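Local structure of N-hydroxyarylamine O-acetyltransferase (Bacillus cereus, 4DMO) at residues 12-17 / 35-40; 25-30 / 134-139; 29-34 / 122-127; 85-90 / 113-118. The protein is an active arylamine N-acetyltransferase working through a non-canonical Cys-His-Glu catalytic triad, and probably also acetylates N-hydroxyarylamines on oxygen. All coordinates share one frame; numbering follows the deposited sequence.

Contact 1 (12-17 / 35-40); sequences ARLHIE and AQTVPF
L14 and T37 bring the two backbones together, with their CA atoms 5.9 Å apart, where two helices of the N-terminal helical part of this arylamine N-acetyltransferase come to an end beside each other. Helix 5-14 closes in a Schellman motif: H15 turns off with a positive phi of 58° while its N still bonds to A12 O at 3.1 Å. Helix 27-37 ends at T37, and V38 is the first residue to leave helical angles.

R13 suits this place because a guanidinium can serve several carbonyls at a helix end. Its NH2 donates to T37 O at 3.0 Å, coming from above the carbonyl plane over a bent path (133° at the hydrogen). Its other nitrogens are also engaged, NE with I62 O and NH1 with R67 O, which fixes the rotation of the group and ties the helix 55-64 region into the same junction. V38 lays CG2 over the centre of one guanidinium face, 4.1 Å above its plane, while P39 CD approaches NH1 obliquely.

T37 has two branches with different tasks. Its hydroxyl sits between the backbone N and the carbonyl carbon (chi1 57°) and bonds back to A33 O, and L14 lies against it. The leucine crosses T37 at about a right angle, with CD1 3.6 Å from OG1. On the methyl side, T37 CG2 meets the ring of H15 obliquely, 3.8 Å from CD2.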
# COMPACT_ATOMS: atom_id res chain seq x y z
N ALA A 12 3.80 -17.01 -4.65
CA ALA A 12 2.59 -17.59 -5.22
C ALA A 12 1.52 -16.52 -5.44
O ALA A 12 0.91 -16.44 -6.52
CB ALA A 12 2.06 -18.72 -4.29
N ARG A 13 1.28 -15.71 -4.41
CA ARG A 13 0.31 -14.62 -4.50
C ARG A 13 0.65 -13.68 -5.66
O ARG A 13 -0.23 -13.29 -6.43
CB ARG A 13 0.25 -13.87 -3.16
CG ARG A 13 -0.81 -12.79 -3.12
CD ARG A 13 -2.22 -13.38 -3.14
NE ARG A 13 -3.19 -12.37 -2.77
CZ ARG A 13 -3.87 -11.59 -3.60
NH1 ARG A 13 -4.71 -10.68 -3.10
NH2 ARG A 13 -3.72 -11.69 -4.90
N LEU A 14 1.93 -13.35 -5.82
CA LEU A 14 2.33 -12.40 -6.85
C LEU A 14 2.46 -13.01 -8.23
O LEU A 14 2.64 -12.29 -9.22
CB LEU A 14 3.66 -11.72 -6.49
CG LEU A 14 3.56 -10.40 -5.71
CD1 LEU A 14 2.65 -10.55 -4.50
CD2 LEU A 14 4.94 -9.93 -5.28
N HIS A 15 2.36 -14.34 -8.31
CA HIS A 15 2.55 -15.05 -9.59
C HIS A 15 3.90 -14.79 -10.22
O HIS A 15 4.01 -14.59 -11.44
CB HIS A 15 1.46 -14.68 -10.60
CG HIS A 15 0.08 -14.91 -10.09
ND1 HIS A 15 -0.30 -16.07 -9.45
CD2 HIS A 15 -1.03 -14.13 -10.13
CE1 HIS A 15 -1.58 -15.99 -9.12
NE2 HIS A 15 -2.04 -14.83 -9.53
N ILE A 16 4.94 -14.79 -9.40
CA ILE A 16 6.31 -14.66 -9.88
C ILE A 16 7.16 -15.86 -9.42
O ILE A 16 6.79 -16.60 -8.50
CB ILE A 16 6.98 -13.38 -9.36
CG1 ILE A 16 7.12 -13.46 -7.84
CG2 ILE A 16 6.19 -12.17 -9.81
CD1 ILE A 16 7.69 -12.21 -7.21
N GLU A 17 8.31 -16.03 -10.06
CA GLU A 17 9.17 -17.17 -9.74
C GLU A 17 9.61 -17.22 -8.26
O GLU A 17 9.96 -16.21 -7.67
CB GLU A 17 10.41 -17.14 -10.65
CG GLU A 17 11.32 -18.36 -10.48
CD GLU A 17 12.65 -18.22 -11.20
OE1 GLU A 17 12.63 -17.83 -12.39
OE2 GLU A 17 13.71 -18.49 -10.58
N ALA A 35 1.52 -4.83 -6.99
CA ALA A 35 0.48 -3.87 -7.34
C ALA A 35 -0.50 -4.49 -8.28
O ALA A 35 -1.66 -4.10 -8.28
CB ALA A 35 1.05 -2.64 -7.97
N GLN A 36 -0.03 -5.41 -9.13
CA GLN A 36 -0.92 -6.04 -10.12
C GLN A 36 -1.86 -7.06 -9.47
O GLN A 36 -2.95 -7.34 -10.00
CB GLN A 36 -0.10 -6.66 -11.27
CG GLN A 36 0.65 -5.62 -12.15
CD GLN A 36 -0.29 -4.57 -12.79
OE1 GLN A 36 -1.30 -4.89 -13.39
NE2 GLN A 36 0.09 -3.31 -12.68
N THR A 37 -1.48 -7.59 -8.31
CA THR A 37 -2.20 -8.71 -7.73
C THR A 37 -2.92 -8.43 -6.41
O THR A 37 -3.97 -8.99 -6.17
CB THR A 37 -1.26 -9.99 -7.54
OG1 THR A 37 -0.10 -9.67 -6.73
CG2 THR A 37 -0.82 -10.59 -8.90
N VAL A 38 -2.35 -7.58 -5.56
CA VAL A 38 -2.93 -7.28 -4.27
C VAL A 38 -3.55 -5.92 -4.28
O VAL A 38 -2.86 -4.91 -4.42
CB VAL A 38 -1.90 -7.31 -3.16
CG1 VAL A 38 -2.58 -7.23 -1.82
CG2 VAL A 38 -1.05 -8.56 -3.25
N PRO A 39 -4.87 -5.87 -4.17
CA PRO A 39 -5.54 -4.58 -4.20
C PRO A 39 -5.53 -3.84 -2.86
O PRO A 39 -5.38 -4.42 -1.77
CB PRO A 39 -6.96 -4.95 -4.59
CG PRO A 39 -7.14 -6.30 -4.09
CD PRO A 39 -5.82 -6.98 -4.14
N PHE A 40 -5.69 -2.53 -2.97
CA PHE A 40 -5.94 -1.66 -1.84
C PHE A 40 -7.41 -1.76 -1.55
O PHE A 40 -8.24 -1.43 -2.41
CB PHE A 40 -5.54 -0.22 -2.23
CG PHE A 40 -5.58 0.79 -1.09
CD1 PHE A 40 -4.56 0.85 -0.16
CD2 PHE A 40 -6.62 1.68 -0.98
CE1 PHE A 40 -4.59 1.78 0.89
CE2 PHE A 40 -6.65 2.63 0.04
CZ PHE A 40 -5.65 2.68 0.98

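Contact 2 (25-30 / 134-139); sequences EDLSNI and LAPVPF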
# COMPACT_ATOMS: atom_id res chain seq x y z
N GLU A 25 17.86 -5.45 -6.88
CA GLU A 25 17.43 -5.13 -8.23
C GLU A 25 16.09 -5.80 -8.56
O GLU A 25 15.40 -5.37 -9.49
CB GLU A 25 18.55 -5.52 -9.20
CG GLU A 25 18.31 -5.13 -10.64
CD GLU A 25 19.55 -4.57 -11.31
OE1 GLU A 25 19.90 -3.40 -11.01
OE2 GLU A 25 20.17 -5.27 -12.14
N ASP A 26 15.76 -6.84 -7.78
CA ASP A 26 14.50 -7.59 -7.88
C ASP A 26 13.29 -6.85 -7.26
O ASP A 26 12.14 -7.14 -7.58
CB ASP A 26 14.60 -8.93 -7.14
CG ASP A 26 15.54 -9.93 -7.81
OD1 ASP A 26 15.77 -9.85 -9.03
OD2 ASP A 26 16.01 -10.83 -7.09
N LEU A 27 13.55 -5.92 -6.35
CA LEU A 27 12.49 -5.33 -5.54
C LEU A 27 11.45 -4.60 -6.37
O LEU A 27 10.23 -4.76 -6.17
CB LEU A 27 13.11 -4.39 -4.53
CG LEU A 27 13.99 -5.13 -3.53
CD1 LEU A 27 14.54 -4.16 -2.53
CD2 LEU A 27 13.21 -6.24 -2.84
N SER A 28 11.93 -3.82 -7.32
CA SER A 28 11.07 -3.10 -8.23
C SER A 28 10.07 -4.03 -8.92
O SER A 28 8.91 -3.68 -9.14
CB SER A 28 11.91 -2.40 -9.29
OG SER A 28 12.32 -3.34 -10.28
N ASN A 29 10.52 -5.20 -9.32
CA ASN A 29 9.61 -6.03 -10.09
C ASN A 29 8.68 -6.77 -9.17
O ASN A 29 7.57 -7.08 -9.53
CB ASN A 29 10.34 -6.99 -11.02
CG ASN A 29 9.39 -7.62 -12.05
OD1 ASN A 29 8.87 -6.93 -12.95
ND2 ASN A 29 9.13 -8.92 -11.91
N ILE A 30 9.12 -7.04 -7.95
CA ILE A 30 8.24 -7.63 -6.98
C ILE A 30 7.14 -6.63 -6.61
O ILE A 30 5.98 -7.01 -6.48
CB ILE A 30 9.01 -8.03 -5.73
CG1 ILE A 30 9.96 -9.16 -6.07
CG2 ILE A 30 8.07 -8.48 -4.62
CD1 ILE A 30 10.89 -9.50 -4.94
N LEU A 134 6.11 1.80 -7.39
CA LEU A 134 6.46 0.55 -8.09
C LEU A 134 7.97 0.27 -8.08
O LEU A 134 8.48 -0.53 -8.87
CB LEU A 134 5.93 0.57 -9.52
CG LEU A 134 4.43 0.83 -9.51
CD1 LEU A 134 3.96 0.93 -10.91
CD2 LEU A 134 3.68 -0.24 -8.79
N ALA A 135 8.66 0.93 -7.18
CA ALA A 135 10.07 0.67 -6.96
C ALA A 135 10.50 1.34 -5.67
O ALA A 135 9.78 2.21 -5.16
CB ALA A 135 10.88 1.19 -8.15
N PRO A 136 11.64 0.94 -5.11
CA PRO A 136 12.19 1.65 -3.95
C PRO A 136 12.44 3.14 -4.23
O PRO A 136 12.83 3.53 -5.32
CB PRO A 136 13.53 0.92 -3.69
CG PRO A 136 13.35 -0.41 -4.28
CD PRO A 136 12.51 -0.18 -5.51
N VAL A 137 12.16 3.97 -3.23
CA VAL A 137 12.42 5.39 -3.36
C VAL A 137 13.63 5.73 -2.48
O VAL A 137 13.58 5.60 -1.25
CB VAL A 137 11.20 6.25 -2.91
CG1 VAL A 137 11.50 7.75 -3.16
CG2 VAL A 137 9.93 5.80 -3.63
N PRO A 138 14.71 6.15 -3.12
CA PRO A 138 15.93 6.46 -2.37
C PRO A 138 15.78 7.74 -1.56
O PRO A 138 15.31 8.76 -2.06
CB PRO A 138 16.98 6.64 -3.47
CG PRO A 138 16.19 7.15 -4.66
CD PRO A 138 14.84 6.46 -4.56
N PHE A 139 16.20 7.66 -0.32
CA PHE A 139 16.23 8.81 0.55
C PHE A 139 17.19 9.90 0.02
O PHE A 139 17.06 11.07 0.39
CB PHE A 139 16.64 8.40 1.96
CG PHE A 139 15.49 7.96 2.83
CD1 PHE A 139 14.78 6.82 2.54
CD2 PHE A 139 15.14 8.71 3.96
CE1 PHE A 139 13.73 6.41 3.36
CE2 PHE A 139 14.08 8.32 4.78
CZ PHE A 139 13.38 7.16 4.48
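L134 meets S28 through backbone rather than side chain: its carbonyl oxygen lies 3.2 Å from S28 O. Both atoms are acceptors, so the approach holds no bond. The side chain of L134 packs through CD2 on A35, about two turns further along the helix.

A135 follows in a fully extended conformation and comes very close to the helix, its CA 4.1 Å from that of S28. The small side chains of A135 and S28 suit this close approach: A135 CB touches S28 CB at 3.9 Å, methyl against methylene.

P136 meets the N-terminal part of helix 27-37 with CG and CD. CG rests 4.0 Å from L27 CB, and CD lies 4.1 Å from S28 N. Having no N-H, P136 offers the helix only carbon here. The branches of L27 reach on to L115 and F87.

From V137 the chain turns away from the helix and joins the sheet, pairing by backbone bonds with L123, and F139 then packs its ring edge-to-face with that of Y163.

No hydrogen bond crosses this contact. Its small buried area, 158 Å², rests on fit between compact apolar groups, and the two carbonyl oxygens at their distance would, if anything, repel. P136 also packs on Y122 and I124 of strand 120-124, so the segment fills the gap from helix to sheet by apolar contact and no polar bond.

Contact 3 (29-34 / 122-127); sequences NIMYAM and YLIEVG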
# COMPACT_ATOMS: atom_id res chain seq x y z
N ASN A 29 10.52 -5.20 -9.32
CA ASN A 29 9.61 -6.03 -10.09
C ASN A 29 8.68 -6.77 -9.17
O ASN A 29 7.57 -7.08 -9.53
CB ASN A 29 10.34 -6.99 -11.02
CG ASN A 29 9.39 -7.62 -12.05
OD1 ASN A 29 8.87 -6.93 -12.95
ND2 ASN A 29 9.13 -8.92 -11.91
N ILE A 30 9.12 -7.04 -7.95
CA ILE A 30 8.24 -7.63 -6.98
C ILE A 30 7.14 -6.63 -6.61
O ILE A 30 5.98 -7.01 -6.48
CB ILE A 30 9.01 -8.03 -5.73
CG1 ILE A 30 9.96 -9.16 -6.07
CG2 ILE A 30 8.07 -8.48 -4.62
CD1 ILE A 30 10.89 -9.50 -4.94
N MET A 31 7.50 -5.35 -6.49
CA MET A 31 6.55 -4.30 -6.13
C MET A 31 5.53 -4.14 -7.20
O MET A 31 4.34 -3.94 -6.92
CB MET A 31 7.28 -2.97 -5.88
CG MET A 31 8.07 -2.98 -4.59
SD MET A 31 9.20 -1.60 -4.39
CE MET A 31 8.05 -0.29 -3.95
N TYR A 32 5.99 -4.21 -8.44
CA TYR A 32 5.11 -4.10 -9.58
C TYR A 32 4.12 -5.26 -9.57
O TYR A 32 2.90 -5.06 -9.68
CB TYR A 32 5.94 -4.10 -10.88
CG TYR A 32 5.07 -4.04 -12.09
CD1 TYR A 32 4.70 -2.83 -12.66
CD2 TYR A 32 4.61 -5.20 -12.68
CE1 TYR A 32 3.89 -2.79 -13.78
CE2 TYR A 32 3.82 -5.17 -13.78
CZ TYR A 32 3.44 -3.97 -14.32
OH TYR A 32 2.62 -3.99 -15.41
N ALA A 33 4.64 -6.47 -9.37
CA ALA A 33 3.80 -7.65 -9.27
C ALA A 33 2.81 -7.52 -8.11
O ALA A 33 1.65 -7.88 -8.25
CB ALA A 33 4.66 -8.92 -9.12
N MET A 34 3.26 -7.02 -6.96
CA MET A 34 2.35 -6.84 -5.84
C MET A 34 1.23 -5.89 -6.23
O MET A 34 0.09 -6.13 -5.86
CB MET A 34 3.04 -6.34 -4.59
CG MET A 34 2.10 -6.29 -3.42
SD MET A 34 2.95 -6.10 -1.87
CE MET A 34 1.61 -5.90 -0.72
N TYR A 122 16.18 3.36 1.57
CA TYR A 122 15.10 3.40 0.59
C TYR A 122 13.77 3.23 1.30
O TYR A 122 13.65 2.42 2.21
CB TYR A 122 15.26 2.29 -0.46
CG TYR A 122 16.55 2.40 -1.24
CD1 TYR A 122 17.74 1.97 -0.70
CD2 TYR A 122 16.57 2.95 -2.52
CE1 TYR A 122 18.91 2.08 -1.37
CE2 TYR A 122 17.75 3.08 -3.21
CZ TYR A 122 18.92 2.63 -2.64
OH TYR A 122 20.11 2.73 -3.32
N LEU A 123 12.79 4.01 0.87
CA LEU A 123 11.41 3.83 1.30
C LEU A 123 10.76 2.79 0.40
O LEU A 123 10.74 2.94 -0.83
CB LEU A 123 10.67 5.14 1.15
CG LEU A 123 9.19 5.24 1.48
CD1 LEU A 123 8.94 5.18 2.99
CD2 LEU A 123 8.68 6.54 0.90
N ILE A 124 10.24 1.73 1.01
CA ILE A 124 9.46 0.74 0.28
C ILE A 124 7.95 0.97 0.48
O ILE A 124 7.40 0.74 1.56
CB ILE A 124 9.85 -0.68 0.75
CG1 ILE A 124 11.38 -0.83 0.71
CG2 ILE A 124 9.12 -1.74 -0.07
CD1 ILE A 124 12.04 -0.51 -0.67
N GLU A 125 7.29 1.44 -0.58
CA GLU A 125 5.89 1.85 -0.48
C GLU A 125 5.01 1.08 -1.44
O GLU A 125 5.02 1.31 -2.65
CB GLU A 125 5.74 3.36 -0.73
CG GLU A 125 4.33 3.88 -0.61
CD GLU A 125 3.72 3.57 0.75
OE1 GLU A 125 4.16 4.18 1.76
OE2 GLU A 125 2.78 2.73 0.79
N VAL A 126 4.21 0.18 -0.86
CA VAL A 126 3.29 -0.64 -1.63
C VAL A 126 1.82 -0.50 -1.18
O VAL A 126 0.93 -1.20 -1.70
CB VAL A 126 3.72 -2.12 -1.57
CG1 VAL A 126 5.12 -2.24 -2.13
CG2 VAL A 126 3.66 -2.63 -0.14
N GLY A 127 1.54 0.45 -0.27
CA GLY A 127 0.24 0.54 0.35
C GLY A 127 -0.51 1.85 0.28
O GLY A 127 -1.58 1.99 0.89
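OE2 of E125 is gripped by two N-H donors, G127 N and N75 ND2. The bond from G127 N is 2.8 Å long and uses the anti lone pair, linking the carboxylate to the backbone two residues on. OE1 bonds to H110 NE2, with a weak bond between OE1 and Y186 OH, an arrangement consistent with E125 and H110 being the glutamate and histidine of the Cys-His-Glu triad. N75 also accepts from V126 N through OD1, so this second-shell amide positions both the carboxylate and the backbone beside it.

While E125 points away from helix 27-37, its neighbour V126 points toward it, and two methionines meet it there. M31 packs CG 3.9 Å from V126 CG1; its bend at chi3 (76°) brings CE to E125 O at 3.7 Å, near I124 CG2. M34 is extended beyond CG and crosses V126 at about a right angle, CE 3.9 Å from CG2. Flexible, unbranched methionine can follow the shape of a compact, branched valine.

Around this contact, M78 of helix 71-84 touches M34, I124 and V126, L14 of helix 5-14 touches M34, and I124 also packs on T113 and L115 of strand 103-117.

Contact 4 (85-90 / 113-118); sequences SGFDVH and TVLTHH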
# COMPACT_ATOMS: atom_id res chain seq x y z
N SER A 85 13.58 -12.49 3.52
CA SER A 85 14.48 -12.50 2.37
C SER A 85 15.86 -11.94 2.72
O SER A 85 16.67 -11.69 1.83
CB SER A 85 13.89 -11.71 1.20
OG SER A 85 12.66 -12.26 0.78
N GLY A 86 16.12 -11.72 4.00
CA GLY A 86 17.44 -11.30 4.43
C GLY A 86 17.72 -9.80 4.39
O GLY A 86 18.80 -9.37 4.79
N PHE A 87 16.77 -9.00 3.91
CA PHE A 87 16.96 -7.54 3.90
C PHE A 87 16.85 -6.88 5.26
O PHE A 87 16.08 -7.31 6.12
CB PHE A 87 15.93 -6.88 3.02
CG PHE A 87 16.09 -7.17 1.59
CD1 PHE A 87 15.36 -8.18 1.01
CD2 PHE A 87 16.96 -6.44 0.82
CE1 PHE A 87 15.49 -8.45 -0.32
CE2 PHE A 87 17.10 -6.70 -0.50
CZ PHE A 87 16.36 -7.72 -1.08
N ASP A 88 17.58 -5.79 5.44
CA ASP A 88 17.54 -5.02 6.67
C ASP A 88 16.45 -3.95 6.59
O ASP A 88 16.65 -2.87 6.01
CB ASP A 88 18.89 -4.38 6.95
CG ASP A 88 18.90 -3.59 8.24
OD1 ASP A 88 17.90 -3.71 8.99
OD2 ASP A 88 19.91 -2.90 8.53
N VAL A 89 15.29 -4.29 7.16
CA VAL A 89 14.08 -3.49 6.99
C VAL A 89 13.47 -3.04 8.30
O VAL A 89 13.67 -3.65 9.36
CB VAL A 89 13.01 -4.27 6.18
CG1 VAL A 89 13.40 -4.33 4.70
CG2 VAL A 89 12.79 -5.67 6.73
N HIS A 90 12.70 -1.96 8.23
CA HIS A 90 12.06 -1.39 9.41
C HIS A 90 10.73 -0.74 9.03
O HIS A 90 10.57 -0.24 7.94
CB HIS A 90 13.00 -0.36 10.06
CG HIS A 90 14.41 -0.84 10.20
ND1 HIS A 90 14.86 -1.54 11.31
CD2 HIS A 90 15.49 -0.72 9.38
CE1 HIS A 90 16.14 -1.85 11.15
NE2 HIS A 90 16.54 -1.36 9.99
N THR A 113 7.48 1.08 5.03
CA THR A 113 8.66 0.26 5.25
C THR A 113 9.91 0.98 4.77
O THR A 113 9.90 1.58 3.70
CB THR A 113 8.52 -1.04 4.43
OG1 THR A 113 7.32 -1.73 4.80
CG2 THR A 113 9.71 -1.95 4.67
N VAL A 114 10.99 0.94 5.53
CA VAL A 114 12.27 1.45 5.02
C VAL A 114 13.28 0.31 4.96
O VAL A 114 13.31 -0.59 5.81
CB VAL A 114 12.83 2.62 5.84
CG1 VAL A 114 11.85 3.79 5.85
CG2 VAL A 114 13.14 2.15 7.23
N LEU A 115 14.07 0.34 3.89
CA LEU A 115 15.02 -0.71 3.57
C LEU A 115 16.44 -0.11 3.44
O LEU A 115 16.64 0.93 2.82
CB LEU A 115 14.63 -1.40 2.26
CG LEU A 115 15.73 -2.34 1.73
CD1 LEU A 115 15.96 -3.48 2.68
CD2 LEU A 115 15.42 -2.88 0.35
N THR A 116 17.40 -0.81 4.03
CA THR A 116 18.80 -0.45 3.95
C THR A 116 19.52 -1.38 2.99
O THR A 116 19.59 -2.58 3.21
CB THR A 116 19.45 -0.60 5.31
OG1 THR A 116 18.80 0.28 6.23
CG2 THR A 116 20.91 -0.26 5.26
N HIS A 117 20.08 -0.79 1.94
CA HIS A 117 20.91 -1.52 1.02
C HIS A 117 22.21 -0.76 0.76
O HIS A 117 22.18 0.43 0.44
CB HIS A 117 20.17 -1.72 -0.30
CG HIS A 117 20.96 -2.47 -1.32
ND1 HIS A 117 21.32 -3.79 -1.17
CD2 HIS A 117 21.44 -2.09 -2.53
CE1 HIS A 117 22.00 -4.19 -2.23
NE2 HIS A 117 22.08 -3.17 -3.07
N HIS A 118 23.35 -1.43 0.89
CA HIS A 118 24.64 -0.80 0.63
C HIS A 118 24.74 0.52 1.39
O HIS A 118 25.12 1.54 0.82
CB HIS A 118 24.83 -0.53 -0.89
CG HIS A 118 25.04 -1.77 -1.72
ND1 HIS A 118 25.27 -1.73 -3.08
CD2 HIS A 118 25.05 -3.09 -1.38
CE1 HIS A 118 25.41 -2.96 -3.54
NE2 HIS A 118 25.29 -3.80 -2.53
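F87 meets L115 with its ring set obliquely, CD2 being 3.6 Å from L115 CD1 and 3.9 Å from L115 CD2, while V114 O lies obliquely to the H90 ring. Nearby, H118 CD2 sits over one face of the H117 ring, toward its rim, and H117 also stacks with F24.

The contact belongs to an antiparallel hairpin of strands 88-98 and 103-117; the N-to-C directions of 88-90 and 113-117 differ by 158°. H90 and V114 form a hydrogen-bonded pair: H90 N gives to V114 O at 2.8 Å and V114 N to H90 O at 2.7 Å, the latter nearly straight. V89 and L115 make the next, non-hydrogen-bonded pair. L115 has CG anti to its backbone N (chi1 170°). Its CD1 touches both F87 CB and V89 CG1, 3.4 Å from the latter, tighter than usual carbon contact. Beta-branched valine and threonine suit the extended backbone here.

G86, with positive phi, ends helix 71-84 in a Schellman motif just before the strand.

The chemistry divides the sheet's faces. V89 and L115 give an apolar side, packed on L82 and L27 of the helices, whereas D88, H90 and T116 make the other side more polar, with the apolar V114 among them.

Helix 27-37 runs through three of the four sites: its N-terminal part serves contact 2, its middle contact 3 and its C-terminal end contact 1. Contacts 2 and 3 are close neighbours, their centres about 6 Å apart, and both reach the eight-stranded sheet, where strands 137-138 and 120-124 lie side by side. Contact 4, on the next hairpin of that sheet, has its centre about 13 Å from that of contact 3 and is nested along the chain inside the loops closed by contacts 2 and 3. Contacts 1 and 4 do not touch, their centres about 20 Å apart. One helix thus links the N-terminal helices to the sheet, with contact 3 bordering the presumed triad glutamate.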